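Putative acetyltransferase Ta0821 (PDB 3C26) probably acts as an acyltransferase of the GNAT family, moving an acyl group, perhaps acetyl, onto a substrate that remains unidentified. Local coordinates at residues A73-E78 / M103-E108; G170-F175 / V219-D224; G213-F218 / G237-Y242. All coordinates share one frame; numbering follows the deposited sequence.

Contact 1. Residues A73-E78 / M103-E108; sequences ATIHME and MSIMQE. With EDO (1,2-ethanediol), chain E.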
loop_
_atom_site.group_PDB
_atom_site.type_symbol
_atom_site.label_atom_id
_atom_site.label_comp_id
_atom_site.label_asym_id
_atom_site.label_seq_id
_atom_site.Cartn_x
_atom_site.Cartn_y
_atom_site.Cartn_z
ATOM N N ALA A 73 -10.922 -13.872 21.345
ATOM C CA ALA A 73 -11.173 -12.729 20.431
ATOM C C ALA A 73 -11.762 -11.560 21.205
ATOM O O ALA A 73 -12.437 -11.730 22.262
ATOM C CB ALA A 73 -12.122 -13.112 19.309
ATOM N N THR A 74 -11.497 -10.367 20.690
ATOM C CA THR A 74 -12.070 -9.156 21.279
ATOM C C THR A 74 -12.819 -8.360 20.251
ATOM O O THR A 74 -12.560 -8.441 19.037
ATOM C CB THR A 74 -10.963 -8.209 21.860
ATOM O OG1 THR A 74 -10.072 -7.770 20.802
ATOM C CG2 THR A 74 -10.153 -8.891 22.954
ATOM N N ILE A 75 -13.778 -7.600 20.758
ATOM C CA ILE A 75 -14.392 -6.519 20.006
ATOM C C ILE A 75 -14.667 -5.369 20.990
ATOM O O ILE A 75 -15.150 -5.609 22.103
ATOM C CB ILE A 75 -15.718 -6.929 19.269
ATOM C CG1 ILE A 75 -16.234 -5.801 18.394
ATOM C CG2 ILE A 75 -16.845 -7.215 20.270
ATOM C CD1 ILE A 75 -15.618 -5.708 17.089
ATOM N N HIS A 76 -14.343 -4.138 20.565
ATOM C CA HIS A 76 -14.683 -2.924 21.329
ATOM C C HIS A 76 -15.981 -2.298 20.786
ATOM O O HIS A 76 -16.203 -2.264 19.593
ATOM C CB HIS A 76 -13.537 -1.900 21.267
ATOM C CG HIS A 76 -13.834 -0.596 21.958
ATOM N ND1 HIS A 76 -13.834 0.624 21.301
ATOM C CD2 HIS A 76 -14.134 -0.327 23.253
ATOM C CE1 HIS A 76 -14.147 1.578 22.166
ATOM N NE2 HIS A 76 -14.320 1.029 23.356
HETATM N N MSE A 77 -16.837 -1.823 21.689
HETATM C CA MSE A 77 -18.046 -1.097 21.309
HETATM C C MSE A 77 -18.160 0.219 22.099
HETATM O O MSE A 77 -17.909 0.288 23.296
HETATM C CB MSE A 77 -19.314 -1.882 21.647
HETATM C CG MSE A 77 -19.355 -3.280 21.224
HETATM SE SE MSE A 77 -20.852 -4.165 22.180
HETATM C CE MSE A 77 -20.088 -5.922 21.919
ATOM N N GLU A 78 -18.576 1.263 21.423
ATOM C CA GLU A 78 -18.740 2.519 22.102
ATOM C C GLU A 78 -19.871 3.330 21.522
ATOM O O GLU A 78 -19.848 3.687 20.348
ATOM C CB GLU A 78 -17.435 3.329 22.090
ATOM C CG GLU A 78 -17.635 4.644 22.798
ATOM C CD GLU A 78 -16.366 5.355 23.137
ATOM O OE1 GLU A 78 -15.358 4.685 23.380
ATOM O OE2 GLU A 78 -16.396 6.603 23.157
HETATM N N MSE A 103 -15.958 -13.209 12.056
HETATM C CA MSE A 103 -17.357 -13.276 11.711
HETATM C C MSE A 103 -18.265 -13.595 12.897
HETATM O O MSE A 103 -19.296 -12.979 13.075
HETATM C CB MSE A 103 -17.510 -14.324 10.654
HETATM C CG MSE A 103 -18.829 -14.982 10.654
HETATM SE SE MSE A 103 -19.114 -15.245 8.815
HETATM C CE MSE A 103 -19.697 -13.368 8.696
ATOM N N SER A 104 -17.831 -14.505 13.748
ATOM C CA SER A 104 -18.673 -14.955 14.869
ATOM C C SER A 104 -18.823 -13.858 15.852
ATOM O O SER A 104 -19.885 -13.635 16.356
ATOM C CB SER A 104 -18.102 -16.165 15.605
ATOM O OG SER A 104 -17.947 -17.254 14.696
ATOM N N ILE A 105 -17.738 -13.185 16.151
ATOM C CA ILE A 105 -17.808 -12.105 17.149
ATOM C C ILE A 105 -18.654 -10.958 16.616
ATOM O O ILE A 105 -19.375 -10.358 17.350
ATOM C CB ILE A 105 -16.432 -11.619 17.693
ATOM C CG1 ILE A 105 -16.695 -10.979 19.056
ATOM C CG2 ILE A 105 -15.665 -10.674 16.702
ATOM C CD1 ILE A 105 -15.471 -10.811 19.900
HETATM N N MSE A 106 -18.597 -10.708 15.327
HETATM C CA MSE A 106 -19.411 -9.642 14.697
HETATM C C MSE A 106 -20.900 -10.006 14.708
HETATM O O MSE A 106 -21.803 -9.166 14.991
HETATM C CB MSE A 106 -18.955 -9.369 13.248
HETATM C CG MSE A 106 -17.617 -8.614 13.159
HETATM SE SE MSE A 106 -17.790 -6.810 13.936
HETATM C CE MSE A 106 -19.269 -6.211 12.802
ATOM N N GLN A 107 -21.178 -11.260 14.391
ATOM C CA GLN A 107 -22.583 -11.740 14.464
ATOM C C GLN A 107 -23.142 -11.668 15.899
ATOM O O GLN A 107 -24.294 -11.295 16.106
ATOM C CB GLN A 107 -22.735 -13.137 13.901
ATOM C CG GLN A 107 -22.359 -13.244 12.448
ATOM C CD GLN A 107 -22.416 -14.668 11.937
ATOM O OE1 GLN A 107 -21.678 -15.548 12.408
ATOM N NE2 GLN A 107 -23.238 -14.894 10.952
ATOM N N GLU A 108 -22.330 -12.036 16.887
ATOM C CA GLU A 108 -22.781 -11.938 18.264
ATOM C C GLU A 108 -22.995 -10.497 18.603
ATOM O O GLU A 108 -23.953 -10.141 19.288
ATOM C CB GLU A 108 -21.758 -12.512 19.238
ATOM C CG GLU A 108 -21.550 -13.941 19.060
ATOM C CD GLU A 108 -22.650 -14.773 19.680
ATOM O OE1 GLU A 108 -23.503 -14.225 20.423
ATOM O OE2 GLU A 108 -22.638 -16.000 19.440
HETATM C C1 EDO E . -13.916 2.951 18.242
HETATM O O1 EDO E . -13.676 3.384 19.573
HETATM C C2 EDO E . -13.039 1.763 17.957
HETATM O O2 EDO E . -13.371 0.697 18.815
#
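Ile-105 reaches from helix 101-113 onto strand 70-79 and meets Ile-75, the two residues that bury most of the surface here. The pairing belongs to the GNAT fold, in which helices pack on a central sheet; the two short segments run at 39° to each other, their axes 9.0 Å apart at closest approach. CG1 of Ile-105 is anti to its backbone N (chi1 -157°), and CD1, beyond it, rests on the strand backbone, 3.6 Å from Thr-74 C. The same methyl lies 3.9 Å from Ile-75 CG2 and 4.1 Å from Ala-73 CB, so one branch end serves three consecutive residues. Thr-74 turns its own side chain away from the helix, and its OG1 bonds to Gly-89 O. The neighbouring His-76 stacks on Trp-56 and has ND1 hydrogen-bonded to O2 of an ethanediol, probably from the crystallisation liquor. An alanine in place of His-76 would probably leave Trp-56 without its stacking partner and the diol without its nitrogen. One helix residue further on, the selenomethionine Met-106 bends at chi2 and chi3 and crosses Ile-75 at about a right angle, its SE 4.0 Å from Ile-75 CD1.

Contact 2. Residues G170-F175 / V219-D224; sequences GRWRCF and VNDSDD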
loop_
_atom_site.group_PDB
_atom_site.type_symbol
_atom_site.label_atom_id
_atom_site.label_comp_id
_atom_site.label_asym_id
_atom_site.label_seq_id
_atom_site.Cartn_x
_atom_site.Cartn_y
_atom_site.Cartn_z
ATOM N N GLY A 170 -18.251 25.308 8.351
ATOM C CA GLY A 170 -18.219 24.278 7.328
ATOM C C GLY A 170 -19.535 23.519 7.221
ATOM O O GLY A 170 -20.461 23.704 8.023
ATOM N N ARG A 171 -19.524 22.583 6.281
ATOM C CA ARG A 171 -20.711 21.935 5.779
ATOM C C ARG A 171 -20.825 20.471 6.064
ATOM O O ARG A 171 -21.803 19.824 5.657
ATOM C CB ARG A 171 -20.737 22.140 4.250
ATOM C CG ARG A 171 -21.146 23.532 3.790
ATOM C CD ARG A 171 -22.627 23.595 3.472
ATOM N NE ARG A 171 -23.456 23.337 4.655
ATOM C CZ ARG A 171 -23.539 24.152 5.703
ATOM N NH1 ARG A 171 -22.822 25.258 5.752
ATOM N NH2 ARG A 171 -24.317 23.858 6.715
ATOM N N TRP A 172 -19.808 19.929 6.722
ATOM C CA TRP A 172 -19.856 18.540 7.135
ATOM C C TRP A 172 -20.465 18.443 8.529
ATOM O O TRP A 172 -20.327 19.366 9.344
ATOM C CB TRP A 172 -18.473 17.939 7.169
ATOM C CG TRP A 172 -17.948 17.853 5.843
ATOM C CD1 TRP A 172 -17.136 18.754 5.216
ATOM C CD2 TRP A 172 -18.279 16.875 4.894
ATOM N NE1 TRP A 172 -16.907 18.352 3.947
ATOM C CE2 TRP A 172 -17.595 17.187 3.726
ATOM C CE3 TRP A 172 -19.063 15.719 4.928
ATOM C CZ2 TRP A 172 -17.680 16.401 2.590
ATOM C CZ3 TRP A 172 -19.113 14.935 3.808
ATOM C CH2 TRP A 172 -18.456 15.293 2.655
ATOM N N ARG A 173 -21.204 17.363 8.752
ATOM C CA ARG A 173 -21.846 17.097 10.037
ATOM C C ARG A 173 -21.484 15.779 10.631
ATOM O O ARG A 173 -21.975 15.444 11.679
ATOM C CB ARG A 173 -23.348 17.093 9.912
ATOM C CG ARG A 173 -23.995 18.223 10.544
ATOM C CD ARG A 173 -23.578 19.443 9.903
ATOM N NE ARG A 173 -23.902 20.591 10.731
ATOM C CZ ARG A 173 -23.391 21.784 10.528
ATOM N NH1 ARG A 173 -22.511 21.982 9.527
ATOM N NH2 ARG A 173 -23.748 22.764 11.340
ATOM N N CYS A 174 -20.729 14.985 9.888
ATOM C CA CYS A 174 -20.179 13.713 10.436
ATOM C C CYS A 174 -18.710 13.848 10.321
ATOM O O CYS A 174 -18.216 14.359 9.318
ATOM C CB CYS A 174 -20.652 12.468 9.715
ATOM S SG CYS A 174 -22.405 12.307 9.655
ATOM N N PHE A 175 -18.038 13.414 11.380
ATOM C CA PHE A 175 -16.608 13.577 11.571
ATOM C C PHE A 175 -15.963 12.405 12.262
ATOM O O PHE A 175 -16.582 11.694 13.014
ATOM C CB PHE A 175 -16.313 14.732 12.564
ATOM C CG PHE A 175 -17.195 15.924 12.432
ATOM C CD1 PHE A 175 -18.398 15.989 13.121
ATOM C CD2 PHE A 175 -16.772 17.028 11.693
ATOM C CE1 PHE A 175 -19.191 17.077 13.018
ATOM C CE2 PHE A 175 -17.576 18.144 11.587
ATOM C CZ PHE A 175 -18.786 18.168 12.249
ATOM N N VAL A 219 -8.271 15.051 9.138
ATOM C CA VAL A 219 -8.738 16.271 8.488
ATOM C C VAL A 219 -10.124 16.031 7.971
ATOM O O VAL A 219 -10.329 15.446 6.914
ATOM C CB VAL A 219 -7.808 16.707 7.386
ATOM C CG1 VAL A 219 -8.231 18.098 6.801
ATOM C CG2 VAL A 219 -6.411 16.767 7.950
ATOM N N ASN A 220 -11.069 16.506 8.763
ATOM C CA ASN A 220 -12.513 16.388 8.484
ATOM C C ASN A 220 -13.059 17.452 7.538
ATOM O O ASN A 220 -14.084 17.263 6.884
ATOM C CB ASN A 220 -13.286 16.428 9.796
ATOM C CG ASN A 220 -13.082 15.157 10.635
ATOM O OD1 ASN A 220 -13.365 14.065 10.161
ATOM N ND2 ASN A 220 -12.579 15.304 11.862
ATOM N N ASP A 221 -12.377 18.587 7.528
ATOM C CA ASP A 221 -12.712 19.729 6.682
ATOM C C ASP A 221 -11.578 20.745 6.672
ATOM O O ASP A 221 -10.809 20.896 7.627
ATOM C CB ASP A 221 -14.026 20.422 7.103
ATOM C CG ASP A 221 -14.670 21.229 5.936
ATOM O OD1 ASP A 221 -14.026 21.352 4.846
ATOM O OD2 ASP A 221 -15.829 21.676 6.115
ATOM N N SER A 222 -11.460 21.402 5.537
ATOM C CA SER A 222 -10.465 22.464 5.371
ATOM C C SER A 222 -10.727 23.240 4.094
ATOM O O SER A 222 -11.135 22.643 3.111
ATOM C CB SER A 222 -9.041 21.906 5.321
ATOM O OG SER A 222 -8.154 22.982 5.050
ATOM N N ASP A 223 -10.503 24.548 4.103
ATOM C CA ASP A 223 -10.665 25.306 2.870
ATOM C C ASP A 223 -9.421 25.151 2.042
ATOM O O ASP A 223 -9.441 25.430 0.864
ATOM C CB ASP A 223 -10.965 26.796 3.116
ATOM N N ASP A 224 -8.343 24.679 2.666
ATOM C CA ASP A 224 -7.065 24.444 1.956
ATOM C C ASP A 224 -6.224 23.358 2.620
ATOM O O ASP A 224 -5.273 23.638 3.361
ATOM C CB ASP A 224 -6.267 25.749 1.843
ATOM C CG ASP A 224 -4.962 25.580 1.109
ATOM O OD1 ASP A 224 -4.717 24.502 0.534
ATOM O OD2 ASP A 224 -4.170 26.533 1.139
HETATM O O HOH W 1 -17.392 22.856 4.337
#
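Trp-172 presents the edge of its indole to Asp-221, whose carboxylate stands almost perpendicular to the ring, the planes 89° apart. OD2 lies in the ring plane, in close contact with Trp-172 CD1 at 3.3 Å and further from NE1, at 4.1 Å. With Asp-221 CG anti to the backbone N (chi1 -157°), the carboxylate extends toward this indole edge. OD2 accepts a hydrogen bond from water 1 at 2.6 Å, and that water in turn accepts from Arg-171 N; Tyr-168 OH is a further partner of OD2. Together, water and tyrosine would probably hold the carboxylate in its rotation. Over one face of the indole sits Asn-220 O, 3.8 Å from Trp-172 CD1, and Arg-244 makes a cation-pi contact with the same ring. Asn-220 and Asp-221 both face Phe-205 in a classic beta bulge on strand 214-221, consistent with both side chains pointing toward the 170-175 segment. Phe-175, next to the disulfide-bonded Cys-174 (partner Cys-183), meets Asn-220 crosswise, ring and amide planes 85° apart. Asn-220 CB is at the rim of the phenyl, 4.0 Å from CD2, while the amide carbon CG packs 3.8 Å from Phe-175 CB. Asn-220 OD1 accepts from Tyr-146 OH and Phe-176 N; Phe-205 stacks on the Phe-175 ring. At Gly-170, a beta carbon would fall 2.5 Å from Asp-221 OD2, a clash that glycine avoids. Further along, Ser-222 OG accepts from Asp-224 N at 2.9 Å, an ST turn.

Contact 3. Residues G213-F218 / G237-Y242; sequences GGIDLF and GRITFY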
loop_
_atom_site.group_PDB
_atom_site.type_symbol
_atom_site.label_atom_id
_atom_site.label_comp_id
_atom_site.label_asym_id
_atom_site.label_seq_id
_atom_site.Cartn_x
_atom_site.Cartn_y
_atom_site.Cartn_z
ATOM N N GLY A 213 6.064 9.199 19.983
ATOM C CA GLY A 213 6.649 8.809 18.705
ATOM C C GLY A 213 6.006 9.458 17.465
ATOM O O GLY A 213 6.544 9.426 16.357
ATOM N N GLY A 214 4.898 10.121 17.661
ATOM C CA GLY A 214 4.238 10.789 16.529
ATOM C C GLY A 214 2.933 11.467 16.830
ATOM O O GLY A 214 2.593 11.703 17.982
ATOM N N ILE A 215 2.205 11.773 15.746
ATOM C CA ILE A 215 0.938 12.493 15.812
ATOM C C ILE A 215 0.080 12.093 14.654
ATOM O O ILE A 215 0.553 11.947 13.526
ATOM C CB ILE A 215 1.107 14.053 15.743
ATOM C CG1 ILE A 215 2.147 14.556 16.741
ATOM C CG2 ILE A 215 -0.227 14.784 15.974
ATOM C CD1 ILE A 215 2.624 15.989 16.470
ATOM N N ASP A 216 -1.179 11.809 14.970
ATOM C CA ASP A 216 -2.179 11.539 13.968
ATOM C C ASP A 216 -3.115 12.748 13.890
ATOM O O ASP A 216 -3.492 13.305 14.921
ATOM C CB ASP A 216 -3.039 10.298 14.349
ATOM C CG ASP A 216 -2.255 8.973 14.394
ATOM O OD1 ASP A 216 -1.349 8.735 13.580
ATOM O OD2 ASP A 216 -2.576 8.132 15.252
ATOM N N LEU A 217 -3.450 13.145 12.660
ATOM C CA LEU A 217 -4.381 14.214 12.370
ATOM C C LEU A 217 -5.438 13.742 11.419
ATOM O O LEU A 217 -5.139 13.211 10.361
ATOM C CB LEU A 217 -3.663 15.482 11.804
ATOM C CG LEU A 217 -2.496 15.968 12.708
ATOM C CD1 LEU A 217 -1.145 15.396 12.275
ATOM C CD2 LEU A 217 -2.436 17.507 12.733
ATOM N N PHE A 218 -6.684 13.910 11.821
ATOM C CA PHE A 218 -7.827 13.591 10.996
ATOM C C PHE A 218 -8.441 14.867 10.431
ATOM O O PHE A 218 -9.076 15.661 11.131
ATOM C CB PHE A 218 -8.880 12.849 11.791
ATOM C CG PHE A 218 -8.535 11.464 12.082
ATOM C CD1 PHE A 218 -7.564 11.152 13.019
ATOM C CD2 PHE A 218 -9.140 10.434 11.372
ATOM C CE1 PHE A 218 -7.245 9.841 13.281
ATOM C CE2 PHE A 218 -8.831 9.091 11.649
ATOM C CZ PHE A 218 -7.879 8.804 12.575
ATOM N N GLY A 237 8.587 13.190 14.558
ATOM C CA GLY A 237 8.202 11.794 14.577
ATOM C C GLY A 237 7.333 11.427 13.412
ATOM O O GLY A 237 7.355 12.079 12.366
ATOM N N ARG A 238 6.546 10.370 13.590
ATOM C CA ARG A 238 5.677 9.962 12.529
ATOM C C ARG A 238 4.398 10.818 12.484
ATOM O O ARG A 238 3.589 10.820 13.417
ATOM C CB ARG A 238 5.314 8.503 12.647
ATOM C CG ARG A 238 4.474 7.995 11.441
ATOM C CD ARG A 238 4.096 6.522 11.685
ATOM N NE ARG A 238 3.406 5.951 10.530
ATOM C CZ ARG A 238 3.145 4.655 10.351
ATOM N NH1 ARG A 238 3.495 3.756 11.264
ATOM N NH2 ARG A 238 2.524 4.264 9.252
ATOM N N ILE A 239 4.249 11.552 11.385
ATOM C CA ILE A 239 3.079 12.430 11.189
ATOM C C ILE A 239 2.191 11.864 10.101
ATOM O O ILE A 239 2.595 11.754 8.940
ATOM C CB ILE A 239 3.444 13.912 10.831
ATOM C CG1 ILE A 239 4.486 14.457 11.791
ATOM C CG2 ILE A 239 2.201 14.796 10.880
ATOM C CD1 ILE A 239 4.128 14.258 13.274
ATOM N N THR A 240 0.970 11.516 10.499
ATOM C CA THR A 240 -0.013 10.867 9.619
ATOM C C THR A 240 -1.329 11.636 9.578
ATOM O O THR A 240 -1.984 11.924 10.616
ATOM C CB THR A 240 -0.324 9.385 10.059
ATOM O OG1 THR A 240 0.899 8.665 10.389
ATOM C CG2 THR A 240 -1.120 8.613 8.978
ATOM N N PHE A 241 -1.696 11.954 8.346
ATOM C CA PHE A 241 -2.947 12.630 8.053
ATOM C C PHE A 241 -3.893 11.671 7.431
ATOM O O PHE A 241 -3.567 10.993 6.464
ATOM C CB PHE A 241 -2.754 13.778 7.074
ATOM C CG PHE A 241 -1.817 14.841 7.564
ATOM C CD1 PHE A 241 -0.447 14.691 7.397
ATOM C CD2 PHE A 241 -2.291 15.984 8.207
ATOM C CE1 PHE A 241 0.422 15.648 7.834
ATOM C CE2 PHE A 241 -1.401 16.954 8.647
ATOM C CZ PHE A 241 -0.062 16.795 8.454
ATOM N N TYR A 242 -5.081 11.640 8.038
ATOM C CA TYR A 242 -6.232 10.914 7.517
ATOM C C TYR A 242 -7.148 12.000 7.015
ATOM O O TYR A 242 -7.692 12.765 7.789
ATOM C CB TYR A 242 -6.879 10.092 8.606
ATOM C CG TYR A 242 -5.999 8.994 9.185
ATOM C CD1 TYR A 242 -5.106 9.241 10.214
ATOM C CD2 TYR A 242 -6.108 7.713 8.727
ATOM C CE1 TYR A 242 -4.363 8.243 10.757
ATOM C CE2 TYR A 242 -5.372 6.689 9.270
ATOM C CZ TYR A 242 -4.487 6.954 10.274
ATOM O OH TYR A 242 -3.717 5.920 10.754
HETATM O O HOH W 2 1.246 9.045 13.166
#
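Leu-217, Ile-239 and Phe-241 meet on one face of the strand pair, where the Leu-217 side chain forms the middle. Its CD1 is 3.7 Å from Ile-239 CG2 and at the same time lies over the Phe-241 ring, 4.3 Å from the centroid and 23° off the normal, a CH-pi contact displaced toward the rim. Ile-215 extends this apolar surface: it lies beside Ile-239, pointing the same way, and the Ile-239 chi2 of -51° swings CD1 to within 3.9 Å of Ile-215 CB. Phe-228 of helix 225-232 touches both Leu-217 and Phe-241. That helix connects the two strands, 214-221 and 237-243, which are parallel neighbours, so the contact closes a beta-alpha-beta unit. Five backbone hydrogen bonds alternate between them, from Arg-238 N to Gly-213 O at one end to Tyr-242 N to Leu-217 O at the other. At Gly-214 a beta carbon would clash, 2.3 Å from Arg-238 O, so the close strand approach there depends on glycine. On the other face Phe-218 and Tyr-242 form an offset stack, centroids 4.5 Å apart and planes at 8°, with Tyr-242 CB also over the Phe-218 ring. Leu-217 O lies at the edge of the tyrosine ring, in its plane, and Trp-179 meets both rings edge-to-face. Toward the polar margin, Asp-216 lies alongside Thr-240. Water 2 sits among Asp-216 OD1 at 2.6 Å, Thr-240 OG1 at 2.8 Å and Arg-238 O, and Thr-44 OG1 serves both Asp-216 OD1 and Tyr-242 OH.

Contacts 2 and 3 share strand 214-221 and touch directly: Val-219 N lies 2.7 Å from Tyr-242 O, a probable hydrogen bond, although their centres are about 18 Å apart. Along the chain their segments alternate, so the two contacts cross. Contact 1 closes earlier in the sequence and lies across the chain's centre from both, about 30 Å from contact 2 and about 28 Å from contact 3 between centres; the nearest atoms are about 11 Å and about 13 Å away. Both segments of contact 1 belong to the GNAT region of the chain. A nitrate, probably from the crystallisation liquor, comes about 4 Å from the Met-106 side chain, though this does not identify an active site.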